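Local coordinates for putative flagellar motor switch protein FliN (Thermotoga maritima, PDB 1O6A) that probably forms part of the C-ring switch complex of the bacterial flagellar motor, which sets the direction of rotation, at residues 21-27 and 56-61; 65-69 and 80-85. All blocks are in the same frame, centred on the assembly; numbering follows the deposited sequence.

Contact 1 (21-27 and 56-61); sequences LKVTVEL and VDILVN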
loop_
_atom_site.group_PDB
_atom_site.type_symbol
_atom_site.label_atom_id
_atom_site.label_comp_id
_atom_site.label_asym_id
_atom_site.label_seq_id
_atom_site.Cartn_x
_atom_site.Cartn_y
_atom_site.Cartn_z
ATOM N N LEU A 21 7.697 2.734 -13.267
ATOM C CA LEU A 21 7.181 1.628 -12.518
ATOM C C LEU A 21 6.329 2.190 -11.421
ATOM O O LEU A 21 6.621 3.263 -10.872
ATOM C CB LEU A 21 8.328 0.816 -11.913
ATOM C CG LEU A 21 9.260 0.122 -12.908
ATOM C CD1 LEU A 21 10.321 -0.617 -12.147
ATOM C CD2 LEU A 21 8.477 -0.816 -13.737
ATOM N N LYS A 22 5.264 1.461 -11.110
ATOM C CA LYS A 22 4.341 1.860 -10.057
ATOM C C LYS A 22 4.766 1.324 -8.697
ATOM O O LYS A 22 4.872 0.118 -8.513
ATOM C CB LYS A 22 2.949 1.340 -10.385
ATOM C CG LYS A 22 1.857 1.882 -9.476
ATOM C CD LYS A 22 1.465 3.307 -9.904
ATOM C CE LYS A 22 1.626 4.304 -8.757
ATOM N NZ LYS A 22 1.142 5.654 -9.160
ATOM N N VAL A 23 4.965 2.223 -7.737
ATOM C CA VAL A 23 5.377 1.852 -6.401
ATOM C C VAL A 23 4.211 2.123 -5.460
ATOM O O VAL A 23 3.576 3.175 -5.533
ATOM C CB VAL A 23 6.611 2.660 -5.981
ATOM C CG1 VAL A 23 7.069 2.281 -4.587
ATOM C CG2 VAL A 23 7.719 2.474 -6.991
ATOM N N THR A 24 3.904 1.137 -4.626
ATOM C CA THR A 24 2.844 1.209 -3.611
ATOM C C THR A 24 3.446 0.848 -2.264
ATOM O O THR A 24 4.285 -0.060 -2.183
ATOM C CB THR A 24 1.679 0.228 -3.953
ATOM O OG1 THR A 24 2.172 -1.115 -4.071
ATOM C CG2 THR A 24 1.055 0.499 -5.303
ATOM N N VAL A 25 3.024 1.539 -1.203
ATOM C CA VAL A 25 3.488 1.256 0.117
ATOM C C VAL A 25 2.249 0.886 0.929
ATOM O O VAL A 25 1.231 1.613 0.953
ATOM C CB VAL A 25 4.189 2.447 0.709
ATOM C CG1 VAL A 25 4.565 2.209 2.162
ATOM C CG2 VAL A 25 5.435 2.830 -0.135
ATOM N N GLU A 26 2.315 -0.287 1.544
ATOM C CA GLU A 26 1.170 -0.875 2.260
ATOM C C GLU A 26 1.447 -0.924 3.743
ATOM O O GLU A 26 2.528 -1.311 4.205
ATOM C CB GLU A 26 0.922 -2.312 1.805
ATOM C CG GLU A 26 0.460 -2.446 0.378
ATOM C CD GLU A 26 0.054 -3.855 0.005
ATOM O OE1 GLU A 26 0.026 -4.741 0.888
ATOM O OE2 GLU A 26 -0.276 -4.070 -1.185
ATOM N N LEU A 27 0.421 -0.545 4.494
ATOM C CA LEU A 27 0.440 -0.630 5.948
ATOM C C LEU A 27 0.034 -2.030 6.378
ATOM O O LEU A 27 0.381 -2.472 7.447
ATOM C CB LEU A 27 -0.545 0.341 6.580
ATOM C CG LEU A 27 -0.673 0.150 8.108
ATOM C CD1 LEU A 27 0.679 0.387 8.820
ATOM C CD2 LEU A 27 -1.730 1.039 8.641
ATOM N N VAL A 56 6.710 -1.266 7.022
ATOM C CA VAL A 56 5.678 -1.223 5.983
ATOM C C VAL A 56 6.226 -1.890 4.740
ATOM O O VAL A 56 7.455 -2.016 4.575
ATOM C CB VAL A 56 5.207 0.207 5.645
ATOM C CG1 VAL A 56 4.576 0.820 6.882
ATOM C CG2 VAL A 56 6.302 1.059 5.077
ATOM N N ASP A 57 5.335 -2.359 3.903
ATOM C CA ASP A 57 5.741 -3.055 2.693
ATOM C C ASP A 57 5.823 -2.140 1.472
ATOM O O ASP A 57 4.975 -1.272 1.284
ATOM C CB ASP A 57 4.759 -4.166 2.381
ATOM C CG ASP A 57 4.593 -5.110 3.567
ATOM O OD1 ASP A 57 5.637 -5.630 4.018
ATOM O OD2 ASP A 57 3.514 -5.262 4.183
ATOM N N ILE A 58 6.804 -2.409 0.607
ATOM C CA ILE A 58 7.018 -1.586 -0.573
ATOM C C ILE A 58 6.961 -2.482 -1.780
ATOM O O ILE A 58 7.765 -3.393 -1.892
ATOM C CB ILE A 58 8.405 -0.922 -0.516
ATOM C CG1 ILE A 58 8.534 -0.061 0.745
ATOM C CG2 ILE A 58 8.662 -0.102 -1.768
ATOM C CD1 ILE A 58 9.948 0.207 1.107
ATOM N N LEU A 59 5.947 -2.269 -2.617
ATOM C CA LEU A 59 5.690 -3.115 -3.783
ATOM C C LEU A 59 5.965 -2.317 -5.054
ATOM O O LEU A 59 5.645 -1.125 -5.135
ATOM C CB LEU A 59 4.246 -3.596 -3.793
ATOM C CG LEU A 59 3.924 -4.578 -2.656
ATOM C CD1 LEU A 59 3.590 -3.838 -1.375
ATOM C CD2 LEU A 59 2.818 -5.516 -3.073
ATOM N N VAL A 60 6.503 -3.001 -6.051
ATOM C CA VAL A 60 6.770 -2.390 -7.331
ATOM C C VAL A 60 6.042 -3.247 -8.337
ATOM O O VAL A 60 6.243 -4.458 -8.370
ATOM C CB VAL A 60 8.280 -2.246 -7.602
ATOM C CG1 VAL A 60 8.503 -1.599 -8.985
ATOM C CG2 VAL A 60 8.917 -1.380 -6.556
ATOM N N ASN A 61 5.138 -2.628 -9.112
ATOM C CA ASN A 61 4.204 -3.360 -9.953
ATOM C C ASN A 61 3.659 -4.604 -9.253
ATOM O O ASN A 61 3.623 -5.684 -9.829
ATOM C CB ASN A 61 4.861 -3.737 -11.290
ATOM C CG ASN A 61 5.163 -2.547 -12.161
ATOM O OD1 ASN A 61 4.815 -1.413 -11.858
ATOM N ND2 ASN A 61 5.824 -2.811 -13.281
HETATM O O HOH W 1 0.890 -5.414 3.531
#
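L59 N donates to T24 O over 2.8 Å in an almost straight bond (177° at the hydrogen), at the middle of an antiparallel ladder between strands 20-33 and 56-60 of the sheet of this FliN C-terminal domain. T24 N returns the bond to L59 O, and the E26-D57 pair repeats the exchange two residues further on. The non-hydrogen-bonded pair V25-I58 falls between the two exchanges and V23-V60 on the N61 side of T24-L59; the CA-H groups of V23 and V25 lean on L59 O and D57 O. The two sheet faces differ sharply. V23, V25, I58 and V60 form an aliphatic layer, in which V23 CG1 lies alongside I58 CG2 at 4.0 Å; at its end V56 CG2 reaches V25 CG1 (3.6 Å), and V79 and I81 of strand 76-84 extend the packing. The E26, D57 and L59 face is mixed. Here E26 CG, anti to its own carbonyl carbon (chi1 -67°), starts an extended chain that crosses L59 at about a right angle, so that L59 CD1 sits 3.8 Å from E26 CD. The carboxylates of E26 and D57 stay 4.8 Å apart between OE1 and OD2, with a water within hydrogen-bonding distance of both; salt bridges from R29 to E26 and from K50 to D57 probably offset the like charges. The far edge of 21-26 pairs with a strand of the second subunit, which carries the sheet across the dimer interface. At the other end N61 leaves the strand, its side-chain OD1 taking the backbone N-H of K22 at 3.0 Å.

Contact 2 (65-69 and 80-85); sequences IARGE and RITEIV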
loop_
_atom_site.group_PDB
_atom_site.type_symbol
_atom_site.label_atom_id
_atom_site.label_comp_id
_atom_site.label_asym_id
_atom_site.label_seq_id
_atom_site.Cartn_x
_atom_site.Cartn_y
_atom_site.Cartn_z
ATOM N N ILE A 65 9.391 -5.887 -2.973
ATOM C CA ILE A 65 10.858 -5.881 -3.117
ATOM C C ILE A 65 11.582 -5.301 -1.911
ATOM O O ILE A 65 12.798 -5.451 -1.786
ATOM C CB ILE A 65 11.312 -5.165 -4.375
ATOM C CG1 ILE A 65 10.927 -3.717 -4.355
ATOM C CG2 ILE A 65 10.789 -5.834 -5.686
ATOM C CD1 ILE A 65 12.013 -2.881 -4.952
ATOM N N ALA A 66 10.850 -4.639 -1.035
ATOM C CA ALA A 66 11.459 -3.923 0.075
ATOM C C ALA A 66 10.468 -3.675 1.198
ATOM O O ALA A 66 9.256 -3.853 1.036
ATOM C CB ALA A 66 12.044 -2.612 -0.415
ATOM N N ARG A 67 11.003 -3.334 2.356
ATOM C CA ARG A 67 10.189 -2.870 3.491
ATOM C C ARG A 67 10.871 -1.660 4.094
ATOM O O ARG A 67 12.069 -1.406 3.811
ATOM C CB ARG A 67 10.006 -4.006 4.502
ATOM C CG ARG A 67 9.291 -5.238 3.921
ATOM C CD ARG A 67 8.544 -6.200 4.973
ATOM N NE ARG A 67 9.505 -6.667 5.934
ATOM C CZ ARG A 67 9.195 -7.322 7.047
ATOM N NH1 ARG A 67 7.946 -7.601 7.310
ATOM N NH2 ARG A 67 10.148 -7.664 7.904
ATOM N N GLY A 68 10.136 -0.857 4.847
ATOM C CA GLY A 68 10.710 0.329 5.409
ATOM C C GLY A 68 9.927 0.974 6.511
ATOM O O GLY A 68 8.949 0.434 7.031
ATOM N N GLU A 69 10.394 2.143 6.887
ATOM C CA GLU A 69 9.782 2.923 7.955
ATOM C C GLU A 69 9.296 4.265 7.410
ATOM O O GLU A 69 9.867 4.848 6.498
ATOM C CB GLU A 69 10.754 3.083 9.127
ATOM C CG GLU A 69 12.041 3.798 8.801
ATOM C CD GLU A 69 13.038 3.853 9.971
ATOM O OE1 GLU A 69 12.621 3.601 11.128
ATOM O OE2 GLU A 69 14.222 4.173 9.726
ATOM N N ARG A 80 11.628 5.232 4.279
ATOM C CA ARG A 80 13.051 4.981 4.248
ATOM C C ARG A 80 13.198 3.474 4.206
ATOM O O ARG A 80 12.633 2.761 5.058
ATOM C CB ARG A 80 13.711 5.526 5.501
ATOM C CG ARG A 80 15.234 5.303 5.520
ATOM C CD ARG A 80 15.816 5.690 6.825
ATOM N NE ARG A 80 15.706 7.131 7.015
ATOM C CZ ARG A 80 15.053 7.716 7.997
ATOM N NH1 ARG A 80 14.433 7.016 8.934
ATOM N NH2 ARG A 80 15.037 9.034 8.062
ATOM N N ILE A 81 13.930 2.983 3.217
ATOM C CA ILE A 81 14.118 1.543 3.042
ATOM C C ILE A 81 14.959 0.979 4.204
ATOM O O ILE A 81 16.073 1.455 4.474
ATOM C CB ILE A 81 14.776 1.265 1.665
ATOM C CG1 ILE A 81 13.746 1.501 0.554
ATOM C CG2 ILE A 81 15.359 -0.140 1.581
ATOM C CD1 ILE A 81 14.336 1.580 -0.829
ATOM N N THR A 82 14.427 -0.046 4.855
ATOM C CA THR A 82 15.120 -0.772 5.917
ATOM C C THR A 82 15.488 -2.205 5.518
ATOM O O THR A 82 16.325 -2.810 6.146
ATOM C CB THR A 82 14.316 -0.800 7.187
ATOM O OG1 THR A 82 13.037 -1.438 6.981
ATOM C CG2 THR A 82 14.009 0.627 7.690
ATOM N N GLU A 83 14.807 -2.770 4.526
ATOM C CA GLU A 83 15.072 -4.117 4.056
ATOM C C GLU A 83 14.866 -4.089 2.545
ATOM O O GLU A 83 13.898 -3.536 2.053
ATOM C CB GLU A 83 14.122 -5.161 4.661
ATOM C CG GLU A 83 14.190 -5.326 6.172
ATOM C CD GLU A 83 13.061 -6.185 6.702
ATOM O OE1 GLU A 83 12.613 -7.108 5.980
ATOM O OE2 GLU A 83 12.586 -5.909 7.817
ATOM N N ILE A 84 15.765 -4.671 1.799
ATOM C CA ILE A 84 15.524 -4.749 0.338
ATOM C C ILE A 84 16.204 -5.958 -0.274
ATOM O O ILE A 84 17.229 -6.367 0.196
ATOM C CB ILE A 84 15.927 -3.422 -0.318
ATOM C CG1 ILE A 84 15.446 -3.347 -1.771
ATOM C CG2 ILE A 84 17.463 -3.183 -0.200
ATOM C CD1 ILE A 84 15.510 -1.946 -2.329
ATOM N N VAL A 85 15.609 -6.542 -1.324
ATOM C CA VAL A 85 16.259 -7.639 -2.034
ATOM C C VAL A 85 17.375 -7.090 -2.906
ATOM O O VAL A 85 17.441 -5.878 -3.184
ATOM C CB VAL A 85 15.262 -8.448 -2.860
ATOM C CG1 VAL A 85 14.173 -9.082 -2.002
ATOM C CG2 VAL A 85 14.637 -7.609 -3.937
#
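This contact is the antiparallel pairing of the beta hairpin made by strands 63-73 and 76-84, at the edge of the chain's own sheet, and it is interrupted by a classic beta bulge. T82 and E83 both face R67, whose carbonyl O accepts from T82 N at 2.9 Å and from E83 N at 3.1 Å, the latter standing well above the carbonyl plane. Beyond the bulge the register shifts by one residue: G68 faces I81, its CA only 3.1 Å from R80 O, and E69 exchanges two backbone bonds with R80. R67 and E83 run side by side on one face. Bent at chi3 (-58°), the arginine presents its NE and NH2 edge to the carboxylate: NH2 meets the syn lone pair of OE2 at 3.0 Å, while NE reaches OE1 at 3.1 Å from above the carboxylate plane. The two planes are 65° apart, a skewed side-on salt bridge. Replacing R67 with a leucine would probably leave the E83 carboxylate without its charge partner and freer to turn. On the other face A66 CB packs 3.7 Å from I84 CG1, and I65 leans on helix 87-94. Back on the R67-E83 face, E69 and R80 form a second salt bridge: R80 NH1 comes down from above the carboxylate plane onto E69 OE2 at 3.0 Å, with that oxygen close to the guanidinium plane.

Contacts 1 and 2 follow one another along the chain and lie in one four-stranded antiparallel sheet, their centres 10 Å apart. Contact 1 joins its first two strands, 20-33 and 56-60, and contact 2 its last two, 63-73 and 76-84. The strands 56-60 and 63-73, consecutive in sequence, are the seam between them: V56 N probably bonds to G68 O and I58 N to A66 O, while R67 CD packs against D57 OD1. A second classic bulge, with I65 and A66 both facing I58, lies in this seam. Antiparallel ladders at 21-26 and at R80 lie on the chain's two outermost strands, 20-33 and 76-84, so the second subunit continues the sheet at both.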